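PDB 2EL7: tryptophanyl-tRNA synthetase from Thermus thermophilus, which probably joins L-tryptophan to tRNA(Trp) at the expense of ATP, as a homodimeric class I aminoacyl-tRNA synthetase. Local coordinates for residues A134-I137 against L138-A142; R309-A312 against V313-T317. All blocks are in the same frame, centred on the assembly; numbering follows the deposited sequence.

Contact 1 (A134-I137 against L138-A142); sequences AADI and LIYKA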
ATOM      1  N   ALA A 134      -4.887   6.508   7.790  1.00 22.23           N
ATOM      2  CA  ALA A 134      -3.844   7.277   8.472  1.00 30.51           C
ATOM      3  C   ALA A 134      -2.894   7.994   7.489  1.00 26.72           C
ATOM      4  O   ALA A 134      -2.445   9.120   7.739  1.00 26.02           O
ATOM      5  CB  ALA A 134      -3.035   6.355   9.388  1.00 27.17           C
ATOM      6  N   ALA A 135      -2.574   7.333   6.379  1.00 30.18           N
ATOM      7  CA  ALA A 135      -1.673   7.915   5.385  1.00 22.63           C
ATOM      8  C   ALA A 135      -2.381   9.015   4.619  1.00 18.44           C
ATOM      9  O   ALA A 135      -1.779   9.977   4.198  1.00 25.39           O
ATOM     10  CB  ALA A 135      -1.201   6.851   4.443  1.00 29.36           C
ATOM     11  N   ASP A 136      -3.678   8.852   4.434  1.00 27.71           N
ATOM     12  CA  ASP A 136      -4.475   9.844   3.730  1.00 30.51           C
ATOM     13  C   ASP A 136      -4.488  11.112   4.602  1.00 25.03           C
ATOM     14  O   ASP A 136      -4.312  12.217   4.106  1.00 32.70           O
ATOM     15  CB  ASP A 136      -5.893   9.286   3.529  1.00 30.08           C
ATOM     16  CG  ASP A 136      -6.472   9.589   2.150  1.00 41.37           C
ATOM     17  OD1 ASP A 136      -5.713  10.000   1.234  1.00 28.31           O
ATOM     18  OD2 ASP A 136      -7.706   9.396   1.995  1.00 34.70           O
ATOM     19  N   ILE A 137      -4.675  10.937   5.905  1.00 21.52           N
ATOM     20  CA  ILE A 137      -4.708  12.053   6.835  1.00 28.14           C
ATOM     21  C   ILE A 137      -3.340  12.743   6.968  1.00 29.43           C
ATOM     22  O   ILE A 137      -3.241  13.975   6.856  1.00 21.28           O
ATOM     23  CB  ILE A 137      -5.176  11.601   8.259  1.00 26.94           C
ATOM     24  CG1 ILE A 137      -6.639  11.147   8.217  1.00 19.21           C
ATOM     25  CG2 ILE A 137      -5.004  12.741   9.260  1.00 16.84           C
ATOM     26  CD1 ILE A 137      -7.176  10.683   9.553  1.00 16.53           C
ATOM     27  N   LEU A 138      -2.285  11.960   7.169  1.00 23.18           N
ATOM     28  CA  LEU A 138      -0.980  12.563   7.335  1.00 26.02           C
ATOM     29  C   LEU A 138      -0.234  13.027   6.068  1.00 28.99           C
ATOM     30  O   LEU A 138       0.608  13.945   6.137  1.00 24.31           O
ATOM     31  CB  LEU A 138      -0.113  11.639   8.184  1.00 22.28           C
ATOM     32  CG  LEU A 138      -0.805  11.282   9.513  1.00 30.60           C
ATOM     33  CD1 LEU A 138       0.055  10.286  10.317  1.00 24.44           C
ATOM     34  CD2 LEU A 138      -1.084  12.551  10.318  1.00 16.58           C
ATOM     35  N   ILE A 139      -0.527  12.430   4.912  1.00 28.46           N
ATOM     36  CA  ILE A 139       0.163  12.849   3.682  1.00 23.86           C
ATOM     37  C   ILE A 139      -0.117  14.337   3.394  1.00 26.80           C
ATOM     38  O   ILE A 139       0.686  15.017   2.734  1.00 26.36           O
ATOM     39  CB  ILE A 139      -0.308  12.050   2.465  1.00 23.59           C
ATOM     40  CG1 ILE A 139       0.676  12.222   1.316  1.00 20.31           C
ATOM     41  CG2 ILE A 139      -1.673  12.579   1.976  1.00 17.71           C
ATOM     42  CD1 ILE A 139       1.727  11.193   1.260  1.00 27.73           C
ATOM     43  N   TYR A 140      -1.262  14.820   3.890  1.00 17.06           N
ATOM     44  CA  TYR A 140      -1.712  16.195   3.696  1.00 16.96           C
ATOM     45  C   TYR A 140      -1.515  17.031   4.959  1.00 26.16           C
ATOM     46  O   TYR A 140      -1.944  18.199   5.020  1.00 27.51           O
ATOM     47  CB  TYR A 140      -3.205  16.229   3.311  1.00 13.23           C
ATOM     48  CG  TYR A 140      -3.555  15.449   2.057  1.00 16.81           C
ATOM     49  CD1 TYR A 140      -4.470  14.387   2.096  1.00 17.79           C
ATOM     50  CD2 TYR A 140      -2.924  15.726   0.852  1.00 11.47           C
ATOM     51  CE1 TYR A 140      -4.721  13.620   0.963  1.00 14.25           C
ATOM     52  CE2 TYR A 140      -3.163  14.978  -0.269  1.00 19.61           C
ATOM     53  CZ  TYR A 140      -4.052  13.915  -0.217  1.00 18.56           C
ATOM     54  OH  TYR A 140      -4.157  13.096  -1.326  1.00 16.54           O
ATOM     55  N   LYS A 141      -0.876  16.424   5.961  1.00 27.63           N
ATOM     56  CA  LYS A 141      -0.612  17.087   7.231  1.00 26.32           C
ATOM     57  C   LYS A 141      -1.873  17.696   7.816  1.00 24.21           C
ATOM     58  O   LYS A 141      -1.819  18.771   8.396  1.00 27.56           O
ATOM     59  CB  LYS A 141       0.432  18.196   7.058  1.00 25.87           C
ATOM     60  CG  LYS A 141       1.848  17.867   7.541  1.00 33.61           C
ATOM     61  CD  LYS A 141       2.664  17.127   6.507  1.00 32.68           C
ATOM     62  CE  LYS A 141       4.109  16.852   6.964  1.00 37.74           C
ATOM     63  NZ  LYS A 141       5.046  18.008   6.894  1.00 28.78           N
ATOM     64  N   ALA A 142      -3.008  17.038   7.648  1.00 21.45           N
ATOM     65  CA  ALA A 142      -4.257  17.558   8.218  1.00 26.32           C
ATOM     66  C   ALA A 142      -4.181  17.390   9.732  1.00 19.05           C
ATOM     67  O   ALA A 142      -3.705  16.376  10.211  1.00 28.49           O
ATOM     68  CB  ALA A 142      -5.501  16.784   7.668  1.00 19.35           C
TER
HETATM   69  O   HOH W   1      -5.521  10.758  -1.167  1.00 35.58           O
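The Tyr140 ring lies beside the carboxylate of Asp136, the two side chains running the same way with their planes 50° apart. They sit at the Schellman motif that ends helix 124-139, built by Ile137, Leu138, Lys141 and Ala142. Ile139 CG2 sits over the centre of one ring face. Asp136 O comes obliquely to the ring, 3.0 Å from Tyr140 CD1. A water lies at the ring edge, in plane. It bonds to Tyr140 OH and donates to Asp136 OD1 at 2.5 Å, tying two buried polar groups. Asp136 is a predicted L-tryptophan-binding residue. Ala142 N bonds to Ile137 O at 3.2 Å and Lys141 N to Leu138 O; Lys141, at positive phi (52°), is the C-prime residue. Leu138 N donates to Ala134 O at 2.9 Å. Leu138 has CG anti to its carbonyl carbon (chi1 -54°), which brings CG to 3.2 Å from Ala134 O and CD2 to 4.1 Å from Ile137 CG2. Thr158, Phe97, Phe173 and Pro176 touch it. An alanine here lacks CG and both methyls, and would probably open a gap beside Phe97 and Pro176 and leave Ile137 CG2 without Leu138 CD2. Ile137 CG2 also reaches Ala142 CB at 4.4 Å.

Contact 2 (R309-A312 against V313-T317); sequences RARA and VAQAT
Ala310 O accepts the N-H of Ala314 at 2.9 Å, with an N-H...O angle of 164°. This is a regular i to i+4 bond of the long alpha-helix 296-324. Two residues on, Ala316 N reaches Ala312 O at 3.4 Å, a weak bond. On the flank of the helix, Arg311 and Gln315 lie side by side one turn apart and point the same way. Arg311 CG is anti to the backbone N (chi1 -180°), while Gln315 CG is anti to its own carbonyl carbon. The aliphatic part of the arginine thereby runs along the glutamine amide, with Arg311 CG in packing contact 3.4 Å from Gln315 NE2. The guanidinium and amide planes are 62° apart. Gln315 NE2 is hydrogen-bonded to Glu89 OE2, which ties the helix to the start of helix 89-99. At the start of the segment 309-312, Arg309 NH2 bonds to Thr80 OG1, at the start of strand 80-83. Small alanines occupy much of the turn. Val313 adds a branched side chain, its CB 3.4 Å from Ala310 O and its CG2 4.0 Å from Arg309 O.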
ATOM      1  N   ARG A 309      -3.886  20.788  -6.299  1.00 25.75           N
ATOM      2  CA  ARG A 309      -3.655  21.428  -5.015  1.00 30.38           C
ATOM      3  C   ARG A 309      -3.263  20.447  -3.895  1.00 33.55           C
ATOM      4  O   ARG A 309      -2.315  20.702  -3.152  1.00 35.60           O
ATOM      5  CB  ARG A 309      -4.935  22.178  -4.641  1.00 24.15           C
ATOM      6  CG  ARG A 309      -4.823  23.083  -3.465  1.00 33.80           C
ATOM      7  CD  ARG A 309      -6.171  23.803  -3.273  1.00 39.34           C
ATOM      8  NE  ARG A 309      -6.598  24.568  -4.445  1.00 33.04           N
ATOM      9  CZ  ARG A 309      -7.823  24.535  -4.980  1.00 37.11           C
ATOM     10  NH1 ARG A 309      -8.100  25.278  -6.042  1.00 43.39           N
ATOM     11  NH2 ARG A 309      -8.767  23.761  -4.473  1.00 34.38           N
ATOM     12  N   ALA A 310      -3.991  19.332  -3.772  1.00 26.89           N
ATOM     13  CA  ALA A 310      -3.691  18.357  -2.741  1.00 27.22           C
ATOM     14  C   ALA A 310      -2.361  17.650  -3.046  1.00 31.74           C
ATOM     15  O   ALA A 310      -1.554  17.406  -2.146  1.00 34.05           O
ATOM     16  CB  ALA A 310      -4.822  17.345  -2.640  1.00 18.77           C
ATOM     17  N   ARG A 311      -2.141  17.330  -4.324  1.00 31.34           N
ATOM     18  CA  ARG A 311      -0.926  16.653  -4.773  1.00 25.08           C
ATOM     19  C   ARG A 311       0.347  17.491  -4.588  1.00 25.57           C
ATOM     20  O   ARG A 311       1.435  16.946  -4.403  1.00 29.51           O
ATOM     21  CB  ARG A 311      -1.070  16.246  -6.245  1.00 23.09           C
ATOM     22  CG  ARG A 311       0.153  15.512  -6.814  1.00 34.58           C
ATOM     23  CD  ARG A 311      -0.190  14.680  -8.046  1.00 41.75           C
ATOM     24  NE  ARG A 311      -0.903  15.483  -9.038  1.00 41.65           N
ATOM     25  CZ  ARG A 311      -2.169  15.284  -9.408  1.00 48.89           C
ATOM     26  NH1 ARG A 311      -2.881  14.283  -8.884  1.00 20.74           N
ATOM     27  NH2 ARG A 311      -2.740  16.129 -10.269  1.00 36.36           N
ATOM     28  N   ALA A 312       0.219  18.810  -4.658  1.00 24.28           N
ATOM     29  CA  ALA A 312       1.370  19.683  -4.464  1.00 30.96           C
ATOM     30  C   ALA A 312       1.854  19.425  -3.030  1.00 27.87           C
ATOM     31  O   ALA A 312       3.061  19.279  -2.776  1.00 31.12           O
ATOM     32  CB  ALA A 312       0.966  21.176  -4.660  1.00 17.52           C
ATOM     33  N   VAL A 313       0.905  19.360  -2.099  1.00 21.20           N
ATOM     34  CA  VAL A 313       1.236  19.074  -0.703  1.00 24.26           C
ATOM     35  C   VAL A 313       1.746  17.631  -0.537  1.00 26.65           C
ATOM     36  O   VAL A 313       2.789  17.413   0.083  1.00 30.70           O
ATOM     37  CB  VAL A 313       0.005  19.278   0.218  1.00 24.60           C
ATOM     38  CG1 VAL A 313       0.276  18.745   1.599  1.00 16.51           C
ATOM     39  CG2 VAL A 313      -0.340  20.758   0.294  1.00 29.70           C
ATOM     40  N   ALA A 314       1.032  16.654  -1.101  1.00 23.14           N
ATOM     41  CA  ALA A 314       1.415  15.233  -0.967  1.00 24.01           C
ATOM     42  C   ALA A 314       2.828  14.901  -1.444  1.00 25.65           C
ATOM     43  O   ALA A 314       3.549  14.165  -0.777  1.00 19.45           O
ATOM     44  CB  ALA A 314       0.407  14.338  -1.680  1.00 14.00           C
ATOM     45  N   GLN A 315       3.221  15.434  -2.596  1.00 23.18           N
ATOM     46  CA  GLN A 315       4.558  15.180  -3.117  1.00 25.93           C
ATOM     47  C   GLN A 315       5.606  15.798  -2.230  1.00 27.73           C
ATOM     48  O   GLN A 315       6.686  15.226  -2.053  1.00 28.62           O
ATOM     49  CB  GLN A 315       4.691  15.722  -4.529  1.00 23.63           C
ATOM     50  CG  GLN A 315       3.530  15.259  -5.357  1.00 42.72           C
ATOM     51  CD  GLN A 315       3.770  15.393  -6.827  1.00 45.27           C
ATOM     52  OE1 GLN A 315       4.336  16.385  -7.282  1.00 48.27           O
ATOM     53  NE2 GLN A 315       3.320  14.398  -7.595  1.00 44.52           N
ATOM     54  N   ALA A 316       5.299  16.967  -1.670  1.00 26.39           N
ATOM     55  CA  ALA A 316       6.245  17.604  -0.765  1.00 23.24           C
ATOM     56  C   ALA A 316       6.380  16.664   0.445  1.00 24.74           C
ATOM     57  O   ALA A 316       7.493  16.287   0.825  1.00 28.24           O
ATOM     58  CB  ALA A 316       5.738  18.999  -0.329  1.00 20.07           C
ATOM     59  N   THR A 317       5.254  16.234   1.003  1.00 16.63           N
ATOM     60  CA  THR A 317       5.309  15.356   2.161  1.00 21.22           C
ATOM     61  C   THR A 317       6.049  14.072   1.872  1.00 26.01           C
ATOM     62  O   THR A 317       6.868  13.628   2.674  1.00 28.62           O
ATOM     63  CB  THR A 317       3.917  14.932   2.685  1.00 20.42           C
ATOM     64  OG1 THR A 317       3.152  16.084   3.082  1.00 18.45           O
ATOM     65  CG2 THR A 317       4.100  14.008   3.899  1.00 22.55           C
TER

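Contact 1 and contact 2 have centres about 10 Å apart and touch directly. The end of helix 124-139 rests on helix 296-324. Thr317 OG1 probably hydrogen-bonds to Ile139 O, at 2.7 Å. Around this bond the two parts pack closely: Ile139 CG1 lies 3.7 Å from Ala314 CB, and Tyr140 CE2 lies 3.5 Å from the carbonyl oxygen Ala310 O. The small side chains of Ala310 and Ala314 probably let Ile139 and Tyr140 approach the helix. The predicted tryptophan-binding Asp136 belongs to contact 1. Its side chain is about 8 Å from that of Ala314 and about 9 Å from that of Gln9, a predicted ATP-binding residue. Contact 2 therefore lies close to the predicted tryptophan site.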